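Local coordinates for DUF192 domain-containing protein (Novosphingobium aromaticivorans, PDB 3M7A) that is of unknown function but belongs to the DUF192 (COG1430) family and is probably exported from the cytoplasm, at residues A[65-70]-A[114-119]; A[80-85]-A[121-126]; A[86-91]-A[110-115]. All coordinates share one frame; numbering follows the deposited sequence.

Overall arrangement
Following the chain from the N terminus, strand 61-66 runs into the first segment of contact 1, which closes a long loop when residues 114-119 come back beside 65-70. Within that loop the chain enters strand 84-89 through residues 80-85, and contact 2 joins these to 121-126, so contacts 1 and 2 cross. Contact 3, between 86-91 and 110-115, closes a shorter loop that lies wholly within the span of contact 2. Contacts 1 and 2 share strand 118-123, which pairs with strand 61-66 in contact 1 and with strand 84-89 in contact 2. Contact 3 lays strand 110-112, from the small two-stranded sheet, over strand 84-89 and shares Gly114 and Pro115 with contact 1.

Contact 1. Residues A[65-70]-A[114-119]; sequences FLRNPP and GPTLAV
Phe65 N donates to Val119 O at 2.8 Å, and Val119 N returns a bond to Phe65 O, making Phe65 and Val119 a hydrogen-bonded antiparallel pair. Phe65 O also receives a CA-H...O contact from Ala118 CA at 3.0 Å. The side chains of the pair cross obliquely: Phe65 CB lies 4.0 Å from Val119 CB, and Val119 O sits at the ring edge near CD1. Beyond this pair the strands meet at Leu66 and Ala118, where Leu66 CD2 touches Ala118 CB at 3.8 Å on the face that Trp140 covers. Arg67 N then donates to Leu117 O at 3.0 Å. With its CG beside the backbone N (chi1 -59°), the Arg67 chain passes beside Thr116, and its bend at chi3 (60°) places NE beside Thr116 O; the oxygen lies at the edge of the guanidinium, in its plane, and the bond is weak. The rest of the guanidinium is held by Gln47 and by the carbonyl of Asp71. After the cis peptide before Pro69 the chain returns: Thr116 N makes a weak bond to Pro70 O at 2.9 Å, while Pro70 CB packs 3.5 Å from Thr116 O. Thr116 OG1 donates to Gly114 O at 2.8 Å and is also hydrogen-bonded to Ala73 N, linking the corner at Gly114 to strand 72-75. Where strand 118-123 begins, Leu117 and Ala118 both face Val89 of the neighbouring strand 84-89, a classic beta bulge in an antiparallel pairing.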
# COMPACT_ATOMS: atom_id res chain seq x y z
N PHE A 65 -1.20 2.07 -5.10
CA PHE A 65 -1.12 3.25 -5.93
C PHE A 65 -0.13 2.91 -7.04
O PHE A 65 1.04 2.66 -6.77
CB PHE A 65 -0.59 4.43 -5.12
CG PHE A 65 -1.43 4.84 -3.91
CD1 PHE A 65 -1.52 4.04 -2.80
CD2 PHE A 65 -2.05 6.09 -3.88
CE1 PHE A 65 -2.27 4.45 -1.72
CE2 PHE A 65 -2.78 6.50 -2.78
CZ PHE A 65 -2.89 5.68 -1.69
N LEU A 66 -0.59 2.85 -8.30
CA LEU A 66 0.24 2.41 -9.43
C LEU A 66 0.56 3.63 -10.26
O LEU A 66 -0.35 4.36 -10.69
CB LEU A 66 -0.44 1.34 -10.27
CG LEU A 66 -0.66 0.01 -9.58
CD1 LEU A 66 -1.28 -0.98 -10.61
CD2 LEU A 66 0.64 -0.54 -8.93
N ARG A 67 1.84 3.85 -10.48
CA ARG A 67 2.30 5.12 -11.01
C ARG A 67 3.01 5.00 -12.32
O ARG A 67 3.93 4.22 -12.48
CB ARG A 67 3.24 5.79 -10.02
CG ARG A 67 2.55 6.03 -8.70
CD ARG A 67 3.49 6.47 -7.63
NE ARG A 67 4.21 7.71 -7.92
CZ ARG A 67 3.69 8.92 -7.80
NH1 ARG A 67 2.43 9.10 -7.43
NH2 ARG A 67 4.43 9.99 -8.03
N ASN A 68 2.58 5.81 -13.27
CA ASN A 68 3.21 5.89 -14.57
C ASN A 68 2.97 7.30 -15.13
O ASN A 68 1.82 7.65 -15.39
CB ASN A 68 2.70 4.84 -15.55
CG ASN A 68 3.53 4.78 -16.82
OD1 ASN A 68 4.38 5.65 -17.06
ND2 ASN A 68 3.28 3.79 -17.66
N PRO A 69 4.03 8.11 -15.31
CA PRO A 69 5.42 7.78 -15.04
C PRO A 69 5.71 7.55 -13.55
O PRO A 69 4.97 8.07 -12.68
CB PRO A 69 6.16 9.01 -15.56
CG PRO A 69 5.22 10.12 -15.32
CD PRO A 69 3.86 9.55 -15.59
N PRO A 70 6.77 6.79 -13.23
CA PRO A 70 7.06 6.46 -11.82
C PRO A 70 7.81 7.58 -11.11
O PRO A 70 8.90 7.40 -10.59
CB PRO A 70 7.91 5.20 -11.95
CG PRO A 70 8.68 5.46 -13.25
CD PRO A 70 7.66 6.07 -14.16
N GLY A 114 12.93 7.71 -3.82
CA GLY A 114 13.26 7.99 -5.21
C GLY A 114 12.09 7.70 -6.12
O GLY A 114 10.97 7.51 -5.63
N PRO A 115 12.34 7.61 -7.44
CA PRO A 115 11.29 7.24 -8.39
C PRO A 115 10.46 6.07 -7.88
O PRO A 115 11.00 5.05 -7.47
CB PRO A 115 12.08 6.92 -9.66
CG PRO A 115 13.28 7.83 -9.57
CD PRO A 115 13.63 7.89 -8.10
N THR A 116 9.16 6.29 -7.87
CA THR A 116 8.23 5.41 -7.19
C THR A 116 7.28 4.77 -8.21
O THR A 116 6.44 5.47 -8.81
CB THR A 116 7.40 6.20 -6.18
OG1 THR A 116 8.28 6.95 -5.34
CG2 THR A 116 6.53 5.29 -5.33
N LEU A 117 7.43 3.46 -8.43
CA LEU A 117 6.56 2.69 -9.32
C LEU A 117 5.20 2.43 -8.67
O LEU A 117 4.18 2.41 -9.36
CB LEU A 117 7.28 1.39 -9.69
CG LEU A 117 6.46 0.45 -10.58
CD1 LEU A 117 6.19 1.08 -11.96
CD2 LEU A 117 7.22 -0.87 -10.75
N ALA A 118 5.20 2.15 -7.37
CA ALA A 118 3.96 1.84 -6.66
C ALA A 118 4.10 2.23 -5.20
O ALA A 118 5.20 2.36 -4.68
CB ALA A 118 3.63 0.34 -6.80
N VAL A 119 2.97 2.37 -4.53
CA VAL A 119 2.90 2.56 -3.11
C VAL A 119 1.81 1.64 -2.57
O VAL A 119 0.75 1.54 -3.16
CB VAL A 119 2.56 4.02 -2.74
CG1 VAL A 119 2.54 4.22 -1.22
CG2 VAL A 119 3.58 4.99 -3.39

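Contact 2. Residues A[80-85]-A[121-126]; sequences TVIPLD and EINGGL
Asp85 and Ile122 form a hydrogen-bonded antiparallel pair: Asp85 N donates to Ile122 O at 2.9 Å, and Ile122 N to Asp85 O at 3.1 Å. Gly124 N extends the ladder to Pro83 O, approaching from above the carbonyl plane. CA-H...O contacts add to it, Leu84 CA to Ile122 O and Glu121 CA to Asp85 O. Among side-chain bonds, the Asp85 carboxylate reaches the type II turn of residues 123-126. Its OD1 accepts Gly125 N at 2.8 Å in a fairly straight bond (164°) that meets the oxygen from above the carboxylate plane. OD1 also takes Asn101 N and OD2 takes Ala127 N, so backbone N-H groups grip both oxygens. Water 1 bridges Pro83 O and Asn123 OD1, 2.7 Å from each, while Asn123 ND2 is bound by Leu57 and Asp59. Van der Waals contacts complete it: Asp85 CB lies 4.0 Å from Ile122 CG1, Leu84 CD2 3.4 Å from Ile122 O, and Leu84 CD1 3.6 Å from Glu121 OE1. Asp85 thus joins strand 84-89 to the turn between strand 118-123 and helix 126-130, where Gly125 is the N-cap; strand 95-102, carrying Asn101, pairs with strand 84-89, and Phe36 of strand 32-41 packs against Ile122 and Leu126.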
# COMPACT_ATOMS: atom_id res chain seq x y z
N THR A 80 -6.97 11.92 6.70
CA THR A 80 -6.81 10.50 6.94
C THR A 80 -6.94 10.26 8.43
O THR A 80 -6.18 10.79 9.24
CB THR A 80 -5.51 9.97 6.33
OG1 THR A 80 -5.48 10.34 4.94
CG2 THR A 80 -5.37 8.46 6.49
N VAL A 81 -7.92 9.42 8.74
CA VAL A 81 -8.41 9.18 10.10
C VAL A 81 -7.70 8.03 10.82
O VAL A 81 -7.62 8.00 12.06
CB VAL A 81 -9.93 8.85 10.03
CG1 VAL A 81 -10.53 8.56 11.39
CG2 VAL A 81 -10.68 9.96 9.28
N ILE A 82 -7.22 7.07 10.03
CA ILE A 82 -6.58 5.89 10.57
C ILE A 82 -5.08 5.94 10.31
O ILE A 82 -4.65 6.47 9.28
CB ILE A 82 -7.20 4.59 9.98
CG1 ILE A 82 -7.03 4.50 8.46
CG2 ILE A 82 -8.68 4.49 10.37
CD1 ILE A 82 -7.42 3.14 7.87
N PRO A 83 -4.27 5.44 11.25
CA PRO A 83 -2.83 5.43 11.03
C PRO A 83 -2.48 4.41 9.95
O PRO A 83 -3.16 3.38 9.80
CB PRO A 83 -2.25 5.06 12.41
CG PRO A 83 -3.31 4.30 13.06
CD PRO A 83 -4.62 4.89 12.57
N LEU A 84 -1.43 4.70 9.20
CA LEU A 84 -1.04 3.85 8.06
C LEU A 84 0.46 3.67 8.03
O LEU A 84 1.22 4.54 8.45
CB LEU A 84 -1.46 4.52 6.75
CG LEU A 84 -2.95 4.66 6.52
CD1 LEU A 84 -3.23 5.54 5.27
CD2 LEU A 84 -3.64 3.31 6.41
N ASP A 85 0.89 2.54 7.48
CA ASP A 85 2.24 2.35 7.01
C ASP A 85 2.23 2.52 5.49
O ASP A 85 1.39 1.94 4.78
CB ASP A 85 2.77 0.95 7.35
CG ASP A 85 3.06 0.74 8.82
OD1 ASP A 85 2.93 1.69 9.63
OD2 ASP A 85 3.45 -0.40 9.17
N GLU A 121 -0.34 1.03 0.89
CA GLU A 121 -0.74 1.46 2.24
C GLU A 121 -1.49 0.35 2.97
O GLU A 121 -2.40 -0.24 2.42
CB GLU A 121 -1.64 2.71 2.18
CG GLU A 121 -0.91 3.94 1.68
CD GLU A 121 -1.74 5.19 1.57
OE1 GLU A 121 -2.96 5.15 1.72
OE2 GLU A 121 -1.12 6.24 1.31
N ILE A 122 -1.05 0.09 4.19
CA ILE A 122 -1.64 -0.90 5.08
C ILE A 122 -1.77 -0.27 6.47
O ILE A 122 -1.28 0.83 6.72
CB ILE A 122 -0.81 -2.19 5.12
CG1 ILE A 122 0.58 -1.98 5.74
CG2 ILE A 122 -0.72 -2.80 3.71
CD1 ILE A 122 1.40 -3.27 5.85
N ASN A 123 -2.42 -0.96 7.38
CA ASN A 123 -2.64 -0.41 8.70
C ASN A 123 -1.34 -0.04 9.41
O ASN A 123 -0.31 -0.73 9.31
CB ASN A 123 -3.39 -1.43 9.56
CG ASN A 123 -4.87 -1.42 9.36
OD1 ASN A 123 -5.47 -0.36 9.29
ND2 ASN A 123 -5.47 -2.60 9.32
N GLY A 124 -1.41 1.04 10.17
CA GLY A 124 -0.28 1.52 10.89
C GLY A 124 0.31 0.47 11.79
O GLY A 124 -0.41 -0.20 12.54
N GLY A 125 1.63 0.34 11.74
CA GLY A 125 2.38 -0.61 12.56
C GLY A 125 2.44 -2.02 12.02
O GLY A 125 3.16 -2.86 12.54
N LEU A 126 1.67 -2.30 10.97
CA LEU A 126 1.55 -3.65 10.48
C LEU A 126 2.83 -4.13 9.80
O LEU A 126 3.15 -5.32 9.86
CB LEU A 126 0.28 -3.82 9.59
CG LEU A 126 -0.08 -5.24 9.14
CD1 LEU A 126 -0.30 -6.17 10.34
CD2 LEU A 126 -1.34 -5.18 8.28
O HOH W 1 -4.91 1.69 10.98

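Contact 3. Residues A[86-91]-A[110-115]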
# COMPACT_ATOMS: atom_id res chain seq x y z
N ILE A 86 3.14 3.36 5.00
CA ILE A 86 3.22 3.71 3.59
C ILE A 86 4.50 3.09 3.01
O ILE A 86 5.60 3.49 3.35
CB ILE A 86 3.15 5.22 3.36
CG1 ILE A 86 1.94 5.84 4.10
CG2 ILE A 86 3.04 5.55 1.87
CD1 ILE A 86 1.72 7.34 3.84
N ILE A 87 4.31 2.09 2.16
CA ILE A 87 5.39 1.28 1.64
C ILE A 87 5.66 1.69 0.20
O ILE A 87 4.82 1.53 -0.68
CB ILE A 87 4.98 -0.22 1.70
CG1 ILE A 87 4.63 -0.65 3.14
CG2 ILE A 87 6.05 -1.10 1.06
CD1 ILE A 87 3.87 -1.97 3.24
N PHE A 88 6.83 2.28 -0.03
CA PHE A 88 7.17 2.84 -1.34
C PHE A 88 7.98 1.80 -2.14
O PHE A 88 8.97 1.24 -1.63
CB PHE A 88 8.02 4.09 -1.18
CG PHE A 88 7.35 5.21 -0.44
CD1 PHE A 88 6.53 6.11 -1.10
CD2 PHE A 88 7.54 5.39 0.91
CE1 PHE A 88 5.96 7.17 -0.43
CE2 PHE A 88 6.93 6.45 1.60
CZ PHE A 88 6.15 7.34 0.92
N VAL A 89 7.54 1.56 -3.37
CA VAL A 89 8.08 0.49 -4.20
C VAL A 89 8.79 1.10 -5.43
O VAL A 89 8.22 1.95 -6.14
CB VAL A 89 6.95 -0.45 -4.64
CG1 VAL A 89 7.51 -1.56 -5.55
CG2 VAL A 89 6.19 -1.02 -3.45
N GLY A 90 10.03 0.68 -5.64
CA GLY A 90 10.83 1.12 -6.77
C GLY A 90 10.60 0.38 -8.06
O GLY A 90 9.69 -0.46 -8.18
N LEU A 91 11.42 0.71 -9.05
CA LEU A 91 11.18 0.30 -10.42
C LEU A 91 11.44 -1.18 -10.66
O LEU A 91 10.99 -1.71 -11.67
CB LEU A 91 11.99 1.18 -11.39
CG LEU A 91 11.32 2.50 -11.78
CD1 LEU A 91 11.15 3.45 -10.58
CD2 LEU A 91 12.09 3.19 -12.92
N LEU A 110 5.75 12.95 3.51
CA LEU A 110 6.32 11.61 3.69
C LEU A 110 6.86 11.20 2.33
O LEU A 110 6.12 10.72 1.48
CB LEU A 110 5.23 10.64 4.15
CG LEU A 110 4.50 11.07 5.42
CD1 LEU A 110 3.31 10.15 5.62
CD2 LEU A 110 5.47 11.09 6.63
N PRO A 111 8.16 11.42 2.11
CA PRO A 111 8.72 11.20 0.77
C PRO A 111 9.18 9.78 0.52
O PRO A 111 9.73 9.12 1.41
CB PRO A 111 9.93 12.12 0.74
CG PRO A 111 10.33 12.20 2.18
CD PRO A 111 9.08 12.17 2.96
N ALA A 112 9.03 9.33 -0.71
CA ALA A 112 9.68 8.13 -1.20
C ALA A 112 11.18 8.38 -1.28
O ALA A 112 11.64 9.52 -1.44
CB ALA A 112 9.14 7.75 -2.60
N ALA A 113 11.95 7.28 -1.30
CA ALA A 113 13.39 7.37 -1.44
C ALA A 113 13.81 7.80 -2.83
O ALA A 113 14.95 8.19 -3.01
CB ALA A 113 14.00 6.00 -1.15
N GLY A 114 12.93 7.71 -3.82
CA GLY A 114 13.26 7.99 -5.21
C GLY A 114 12.09 7.70 -6.12
O GLY A 114 10.97 7.51 -5.63
N PRO A 115 12.34 7.61 -7.44
CA PRO A 115 11.29 7.24 -8.39
C PRO A 115 10.46 6.07 -7.88
O PRO A 115 11.00 5.05 -7.47
CB PRO A 115 12.08 6.92 -9.66
CG PRO A 115 13.28 7.83 -9.57
CD PRO A 115 13.63 7.89 -8.10
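Phe88 is the main bump, its ring laid flat on the backbone of Pro111 and Ala112. Ala112 CA stands over the ring centre, 3.7 Å above its plane, and Pro111 C lies over the same face nearer the rim. The methyl of Ala112 fits against the CG-CD1 side of the ring, CB coming within 3.4 Å of Phe88 CD1, while at the far end Phe88 CZ approaches Leu110 O to 3.4 Å. Phe88 CG lies beside its own backbone N (chi1 -62°), and a chi2 of -86° turns the broad side of the ring to the opposing chain. Ala112, with a single methyl, lies close against it. Smaller projections meet to either side of it along the chain. Ile86 CD1 touches Leu110 CD1 at 3.7 Å, the two side chains crossing at about a right angle. Leu91 is deposited in two conformers; in one, Leu91 CD1 lies 3.7 Å from Pro115 CB at an exposed margin, a contact that is therefore less certain. The two strands run nearly parallel, 23° between their directions, with axes 8.1 Å apart, and they meet through these side chains as layers instead of pairing edge to edge. Strand 84-89 is flanked by strands 95-102 and 118-123 in the large sheet. Strand 110-112 pairs with strand 72-75, whose Phe75 also packs on Ile86, and Asn97 of strand 95-102 ties Pro111 O and Ala113 N to the large sheet.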